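Local coordinates for glycoside Hydrolase (Bacteroides uniformis, PDB 5TA0), which probably hydrolyses agarose-derived galactans as a family 86 glycoside hydrolase, and binds the oligosaccharide neoagarooctaose in a glycan pocket, at residues 67-75 / 126-134; 455-463 / 497-505. All coordinates share one frame; numbering follows the deposited sequence. Where two conformers were deposited one is given.

Contact 1: residues 67-75 / 126-134; sequences ADLRDDLIR and KVHPYEKYS. With EDO (1,2-ethanediol), chain B.
On the outer side of the catalytic barrel, helix 69-76 packs against the 3-10 segment that leads into strand 134-140, and Arg-70, Ile-74, Tyr-130 and Tyr-133 carry the contact. The aliphatic part of Arg-70 lies over one face of the Tyr-130 ring: CD stands 4.0 Å from the ring centroid, 21° off the normal, a CH-pi contact. The Arg-70 chain runs extended from CG to NE, which carries the guanidinium past the ring until CG1 of Val-127 sits over one guanidinium face; beyond the two segments NE donates to Ile-55 O and NH1 forms a salt bridge with Asp-61. An ethanediol, probably from the crystallisation liquor, covers the other face of Tyr-130. Strands 80-84 and 134-140 are neighbours in the parallel sheet of the barrel, and this contact joins the helix before the first to the 3-10 segment before the second. In the conformer described, CG2 of Ile-74, anti to its own N, lies over the Tyr-133 face, 18° off the normal. No direct hydrogen bond crosses; the oxygen of water 2 lies 2.6 Å from Asp-71 OD1 and 2.7 Å from Tyr-130 OH. Asp-68 N-caps the helix, OD1 accepting from Asp-71 N at 3.1 Å. A leucine in place of Tyr-130 has neither hydroxyl nor flat ring, so the water held with Asp-71 would probably lose its anchor on this side and the Arg-70 methylenes the face they lie on.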
# COMPACT_ATOMS: atom_id res chain seq x y z
N ALA A 67 -0.96 -22.46 21.63
CA ALA A 67 -2.31 -22.65 22.14
C ALA A 67 -3.11 -21.35 22.08
O ALA A 67 -4.26 -21.37 21.64
CB ALA A 67 -2.28 -23.16 23.57
N ASP A 68 -2.50 -20.26 22.52
CA ASP A 68 -3.13 -18.93 22.43
C ASP A 68 -2.38 -18.11 21.37
O ASP A 68 -1.51 -17.29 21.67
CB ASP A 68 -3.18 -18.21 23.77
CG ASP A 68 -4.07 -16.97 23.74
OD1 ASP A 68 -4.44 -16.52 22.64
OD2 ASP A 68 -4.40 -16.44 24.82
N LEU A 69 -2.76 -18.35 20.12
CA LEU A 69 -2.08 -17.74 19.00
C LEU A 69 -2.40 -16.24 18.87
O LEU A 69 -1.54 -15.46 18.48
CB LEU A 69 -2.39 -18.48 17.71
CG LEU A 69 -1.61 -18.01 16.48
CD1 LEU A 69 -0.11 -18.25 16.61
CD2 LEU A 69 -2.15 -18.72 15.25
N ARG A 70 -3.63 -15.83 19.20
CA ARG A 70 -3.93 -14.38 19.23
C ARG A 70 -3.00 -13.63 20.18
O ARG A 70 -2.53 -12.54 19.88
CB ARG A 70 -5.36 -14.10 19.65
CG ARG A 70 -6.41 -14.49 18.65
CD ARG A 70 -7.80 -14.07 19.13
NE ARG A 70 -8.84 -14.64 18.28
CZ ARG A 70 -9.29 -15.89 18.34
NH1 ARG A 70 -8.81 -16.73 19.26
NH2 ARG A 70 -10.23 -16.31 17.49
N ASP A 71 -2.75 -14.19 21.37
CA ASP A 71 -1.88 -13.51 22.32
C ASP A 71 -0.46 -13.36 21.79
O ASP A 71 0.22 -12.36 22.05
CB ASP A 71 -1.85 -14.25 23.66
CG ASP A 71 -1.06 -13.50 24.71
OD1 ASP A 71 -1.46 -12.38 25.07
OD2 ASP A 71 0.02 -13.98 25.09
N ASP A 72 -0.00 -14.37 21.06
CA ASP A 72 1.35 -14.32 20.51
C ASP A 72 1.45 -13.35 19.32
O ASP A 72 2.26 -12.42 19.31
CB ASP A 72 1.83 -15.72 20.13
CG ASP A 72 3.34 -15.79 19.99
OD1 ASP A 72 3.85 -15.78 18.85
OD2 ASP A 72 4.05 -15.84 21.03
N LEU A 73 0.58 -13.51 18.35
CA LEU A 73 0.71 -12.73 17.13
C LEU A 73 0.16 -11.32 17.28
O LEU A 73 0.85 -10.34 16.94
CB LEU A 73 0.04 -13.45 15.97
CG LEU A 73 0.15 -12.82 14.58
CD1 LEU A 73 1.55 -12.34 14.22
CD2 LEU A 73 -0.38 -13.81 13.54
N ILE A 74 -1.07 -11.19 17.74
CA ILE A 74 -1.68 -9.86 17.85
C ILE A 74 -1.10 -9.09 19.06
O ILE A 74 -0.58 -7.98 18.89
CB ILE A 74 -3.22 -9.93 17.92
CG1 ILE A 74 -3.80 -10.45 16.60
CG2 ILE A 74 -3.80 -8.56 18.24
CD1 ILE A 74 -5.28 -10.78 16.67
N ARG A 75 -1.19 -9.66 20.25
CA ARG A 75 -0.80 -8.90 21.44
C ARG A 75 0.72 -8.75 21.57
O ARG A 75 1.21 -7.63 21.65
CB ARG A 75 -1.42 -9.51 22.71
CG ARG A 75 -1.23 -8.65 23.96
CD ARG A 75 0.08 -8.81 24.71
NE ARG A 75 0.50 -10.19 24.97
CZ ARG A 75 1.74 -10.57 25.28
NH1 ARG A 75 2.02 -11.86 25.48
NH2 ARG A 75 2.73 -9.68 25.39
N LYS A 126 -14.45 -14.77 23.57
CA LYS A 126 -12.99 -14.80 23.64
C LYS A 126 -12.34 -13.80 22.68
O LYS A 126 -11.23 -13.36 22.92
CB LYS A 126 -12.43 -16.21 23.39
CG LYS A 126 -12.61 -16.72 21.97
CD LYS A 126 -12.17 -18.16 21.83
CE LYS A 126 -12.37 -18.69 20.42
NZ LYS A 126 -13.79 -18.93 20.03
N VAL A 127 -13.04 -13.42 21.61
CA VAL A 127 -12.43 -12.50 20.66
C VAL A 127 -12.72 -11.04 21.00
O VAL A 127 -12.03 -10.16 20.52
CB VAL A 127 -12.85 -12.79 19.20
CG1 VAL A 127 -12.72 -14.27 18.87
CG2 VAL A 127 -14.22 -12.22 18.86
N HIS A 128 -13.73 -10.75 21.84
CA HIS A 128 -14.14 -9.37 22.05
C HIS A 128 -13.02 -8.45 22.58
O HIS A 128 -12.92 -7.30 22.15
CB HIS A 128 -15.38 -9.28 22.94
CG HIS A 128 -16.57 -9.98 22.35
ND1 HIS A 128 -17.69 -10.29 23.09
CD2 HIS A 128 -16.81 -10.46 21.11
CE1 HIS A 128 -18.56 -10.92 22.34
NE2 HIS A 128 -18.05 -11.04 21.12
N PRO A 129 -12.14 -8.96 23.48
CA PRO A 129 -11.03 -8.12 23.95
C PRO A 129 -10.02 -7.71 22.87
O PRO A 129 -9.22 -6.82 23.12
CB PRO A 129 -10.37 -8.99 25.03
CG PRO A 129 -11.47 -9.86 25.52
CD PRO A 129 -12.23 -10.21 24.27
N TYR A 130 -10.06 -8.36 21.70
CA TYR A 130 -9.16 -8.02 20.61
C TYR A 130 -9.75 -7.00 19.63
O TYR A 130 -9.08 -6.64 18.67
CB TYR A 130 -8.73 -9.28 19.87
CG TYR A 130 -7.84 -10.16 20.71
CD1 TYR A 130 -6.47 -9.96 20.71
CD2 TYR A 130 -8.35 -11.19 21.49
CE1 TYR A 130 -5.63 -10.76 21.47
CE2 TYR A 130 -7.52 -11.98 22.27
CZ TYR A 130 -6.16 -11.76 22.24
OH TYR A 130 -5.30 -12.56 23.00
N GLU A 131 -10.96 -6.50 19.88
CA GLU A 131 -11.55 -5.48 19.00
C GLU A 131 -10.69 -4.24 18.90
O GLU A 131 -10.67 -3.58 17.85
CB GLU A 131 -12.96 -5.13 19.46
CG GLU A 131 -13.97 -6.24 19.15
CD GLU A 131 -15.34 -6.04 19.76
OE1 GLU A 131 -16.22 -6.88 19.50
OE2 GLU A 131 -15.56 -5.02 20.45
N LYS A 132 -9.95 -3.91 19.97
CA LYS A 132 -9.06 -2.75 19.92
C LYS A 132 -7.92 -2.86 18.88
O LYS A 132 -7.29 -1.85 18.57
CB LYS A 132 -8.48 -2.44 21.32
CG LYS A 132 -7.57 -3.50 21.89
CD LYS A 132 -7.10 -3.12 23.29
CE LYS A 132 -6.14 -4.16 23.80
NZ LYS A 132 -5.88 -3.92 25.25
N TYR A 133 -7.67 -4.09 18.39
CA TYR A 133 -6.69 -4.30 17.32
C TYR A 133 -7.29 -4.32 15.90
O TYR A 133 -6.57 -4.52 14.94
CB TYR A 133 -5.93 -5.61 17.56
CG TYR A 133 -5.09 -5.63 18.81
CD1 TYR A 133 -3.80 -5.14 18.80
CD2 TYR A 133 -5.57 -6.16 19.99
CE1 TYR A 133 -3.00 -5.15 19.93
CE2 TYR A 133 -4.78 -6.20 21.14
CZ TYR A 133 -3.50 -5.68 21.10
OH TYR A 133 -2.71 -5.72 22.22
N SER A 134 -8.59 -4.10 15.77
CA SER A 134 -9.30 -4.34 14.53
C SER A 134 -9.96 -3.08 13.98
O SER A 134 -10.73 -2.40 14.69
CB SER A 134 -10.35 -5.41 14.78
OG SER A 134 -11.05 -5.72 13.57
C1 EDO B . -4.99 -8.65 24.33
O1 EDO B . -4.40 -8.84 25.61
C2 EDO B . -6.50 -8.61 24.50
O2 EDO B . -6.86 -7.28 24.85
O HOH W 1 -6.00 -14.29 24.70
O HOH W 2 -3.87 -11.38 24.92
O HOH W 3 -0.09 -5.20 21.87

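Contact 2: residues 455-463 / 497-505; sequences KPVDLNLSV and SLDHFTLET
With chi1 of Asp-458 at -66° and of Thr-502 at -62°, CG of the first and OG1 of the second each stand anti to their own carbonyl carbon, and the two side chains run side by side until Thr-502 OG1 donates to Asp-458 OD1 over 2.7 Å, on the anti side, tilted out of the carboxylate plane. The pair belongs to an antiparallel edge of the beta-sandwich domain, where strand 500-503 closes one margin of a nine-stranded sheet and strand 457-464 separates it from strand 25-30. Register follows from the backbone: Val-457 and Leu-503 form a hydrogen-bonded pair with N-to-O distances of 2.9 Å both ways, Leu-459 and Phe-501 are also a hydrogen-bonded pair, while Asp-458 with Thr-502 and Asn-460 with His-500 are non-hydrogen-bonded pairs. Leu-461 N to Asp-499 O, 2.9 Å, adds one bond just before the start of strand 500-503. The face bearing Leu-459, Phe-501 and Leu-503 is apolar; CD1 of Leu-459 lies 4.0 Å from Leu-503 CB and meets the Phe-501 ring at its edge, and both leucines touch Ile-449 of strand 444-451. On the face with Asp-458, in the conformer described, the Asn-460 amide stands 80° to the His-500 imidazole, whose ND1 donates in the ring plane to Asn-460 OD1 at 2.6 Å.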
# COMPACT_ATOMS: atom_id res chain seq x y z
N LYS A 455 22.61 -5.64 -4.77
CA LYS A 455 23.87 -6.04 -4.18
C LYS A 455 23.93 -5.43 -2.79
O LYS A 455 23.14 -4.51 -2.50
CB LYS A 455 25.05 -5.53 -5.01
CG LYS A 455 25.09 -4.04 -5.23
CD LYS A 455 26.31 -3.64 -6.07
CE LYS A 455 26.40 -2.14 -6.27
NZ LYS A 455 25.44 -1.61 -7.28
N PRO A 456 24.86 -5.90 -1.96
CA PRO A 456 25.04 -5.28 -0.64
C PRO A 456 25.54 -3.86 -0.76
O PRO A 456 26.19 -3.53 -1.76
CB PRO A 456 26.07 -6.19 0.04
CG PRO A 456 25.97 -7.49 -0.70
CD PRO A 456 25.68 -7.12 -2.10
N VAL A 457 25.19 -3.01 0.21
CA VAL A 457 25.58 -1.61 0.22
C VAL A 457 26.21 -1.32 1.59
O VAL A 457 25.61 -1.58 2.65
CB VAL A 457 24.38 -0.68 -0.07
CG1 VAL A 457 24.79 0.78 0.01
CG2 VAL A 457 23.79 -0.98 -1.43
N ASP A 458 27.43 -0.80 1.57
CA ASP A 458 28.13 -0.41 2.78
C ASP A 458 27.66 0.98 3.20
O ASP A 458 27.71 1.93 2.42
CB ASP A 458 29.65 -0.38 2.52
CG ASP A 458 30.23 -1.75 2.23
OD1 ASP A 458 29.73 -2.78 2.73
OD2 ASP A 458 31.25 -1.78 1.51
N LEU A 459 27.20 1.07 4.45
CA LEU A 459 26.66 2.30 4.98
C LEU A 459 27.57 2.89 6.04
O LEU A 459 28.12 2.15 6.87
CB LEU A 459 25.30 2.05 5.65
CG LEU A 459 24.25 1.28 4.85
CD1 LEU A 459 23.01 1.05 5.70
CD2 LEU A 459 23.91 1.98 3.56
N ASN A 460 27.73 4.21 6.00
CA ASN A 460 28.38 4.96 7.07
C ASN A 460 27.28 5.74 7.79
O ASN A 460 26.62 6.58 7.19
CB ASN A 460 29.44 5.91 6.49
CG ASN A 460 30.61 5.17 5.86
OD1 ASN A 460 31.01 4.09 6.31
ND2 ASN A 460 31.18 5.76 4.82
N LEU A 461 27.10 5.43 9.08
CA LEU A 461 26.00 5.96 9.90
C LEU A 461 26.44 7.14 10.76
O LEU A 461 27.46 7.04 11.45
CB LEU A 461 25.42 4.88 10.83
CG LEU A 461 24.79 3.64 10.17
CD1 LEU A 461 25.81 2.68 9.59
CD2 LEU A 461 23.93 2.91 11.19
N SER A 462 25.67 8.22 10.73
CA SER A 462 25.85 9.37 11.63
C SER A 462 24.57 9.63 12.40
O SER A 462 23.50 9.69 11.81
CB SER A 462 26.26 10.61 10.85
OG SER A 462 27.50 10.41 10.20
N VAL A 463 24.66 9.78 13.72
CA VAL A 463 23.52 10.09 14.56
C VAL A 463 23.78 11.45 15.18
O VAL A 463 24.75 11.61 15.93
CB VAL A 463 23.27 9.04 15.65
CG1 VAL A 463 22.03 9.39 16.46
CG2 VAL A 463 23.13 7.65 15.03
N SER A 497 28.87 -0.18 19.29
CA SER A 497 28.80 1.00 18.44
C SER A 497 28.33 0.54 17.07
O SER A 497 28.41 -0.65 16.76
CB SER A 497 30.18 1.65 18.34
OG SER A 497 31.10 0.78 17.71
N LEU A 498 27.88 1.48 16.25
CA LEU A 498 27.50 1.15 14.88
C LEU A 498 27.77 2.28 13.91
O LEU A 498 26.85 2.90 13.36
CB LEU A 498 26.03 0.69 14.83
CG LEU A 498 25.67 -0.10 13.57
CD1 LEU A 498 26.25 -1.51 13.65
CD2 LEU A 498 24.16 -0.15 13.37
N ASP A 499 29.05 2.54 13.67
CA ASP A 499 29.45 3.57 12.73
C ASP A 499 29.37 3.13 11.27
O ASP A 499 29.27 3.97 10.38
CB ASP A 499 30.88 4.04 13.05
CG ASP A 499 30.99 4.75 14.38
OD1 ASP A 499 30.01 5.40 14.82
OD2 ASP A 499 32.07 4.66 14.99
N HIS A 500 29.45 1.81 11.05
CA HIS A 500 29.43 1.22 9.72
C HIS A 500 28.56 -0.02 9.77
O HIS A 500 28.53 -0.72 10.79
CB HIS A 500 30.84 0.82 9.25
CG HIS A 500 31.85 1.91 9.38
ND1 HIS A 500 31.93 2.95 8.48
CD2 HIS A 500 32.80 2.15 10.32
CE1 HIS A 500 32.90 3.77 8.85
NE2 HIS A 500 33.44 3.31 9.96
N PHE A 501 27.85 -0.28 8.67
CA PHE A 501 26.99 -1.44 8.56
C PHE A 501 26.81 -1.78 7.08
O PHE A 501 26.58 -0.89 6.28
CB PHE A 501 25.64 -1.15 9.21
CG PHE A 501 24.68 -2.30 9.16
CD1 PHE A 501 23.66 -2.35 8.21
CD2 PHE A 501 24.79 -3.34 10.07
CE1 PHE A 501 22.79 -3.42 8.17
CE2 PHE A 501 23.90 -4.40 10.04
CZ PHE A 501 22.91 -4.44 9.08
N THR A 502 26.94 -3.06 6.74
CA THR A 502 26.70 -3.53 5.38
C THR A 502 25.27 -4.07 5.32
O THR A 502 24.96 -5.09 5.92
CB THR A 502 27.70 -4.61 4.97
OG1 THR A 502 29.01 -4.03 5.00
CG2 THR A 502 27.42 -5.13 3.57
N LEU A 503 24.43 -3.37 4.56
CA LEU A 503 23.05 -3.80 4.36
C LEU A 503 23.02 -4.73 3.16
O LEU A 503 23.49 -4.38 2.08
CB LEU A 503 22.17 -2.57 4.14
CG LEU A 503 20.67 -2.81 4.04
CD1 LEU A 503 20.05 -3.51 5.22
CD2 LEU A 503 20.02 -1.45 3.83
N GLU A 504 22.47 -5.92 3.35
CA GLU A 504 22.47 -6.95 2.32
C GLU A 504 21.55 -6.63 1.15
O GLU A 504 20.80 -5.66 1.17
CB GLU A 504 22.14 -8.32 2.91
CG GLU A 504 23.35 -9.01 3.54
CD GLU A 504 24.43 -9.33 2.52
OE1 GLU A 504 25.62 -9.25 2.88
OE2 GLU A 504 24.10 -9.60 1.36
N THR A 505 21.69 -7.41 0.08
CA THR A 505 20.92 -7.26 -1.14
C THR A 505 19.41 -7.21 -0.82
O THR A 505 18.88 -8.11 -0.18
CB THR A 505 21.18 -8.46 -2.05
OG1 THR A 505 22.58 -8.48 -2.35
CG2 THR A 505 20.37 -8.42 -3.30

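Contacts 1 and 2 lie in separate parts of the chain, their centres 37 Å apart and nearest atoms about 22 Å, and no secondary-structure element is common to them. Both are partly buried and mix covered with exposed residues. In 67-75 / 126-134 the backbones stay apart, Ile-74 CA and Tyr-133 CA, the nearest such pair, being 7.5 Å from each other, so side-chain faces and waters span the gap, with 406 Å² buried. In 455-463 / 497-505 main chains pair directly, 650 Å² is buried, and side chains are sorted by sheet face, polar on one and apolar on the other. The first joins helix to 3-10 segment on the barrel; the second finishes a sandwich sheet.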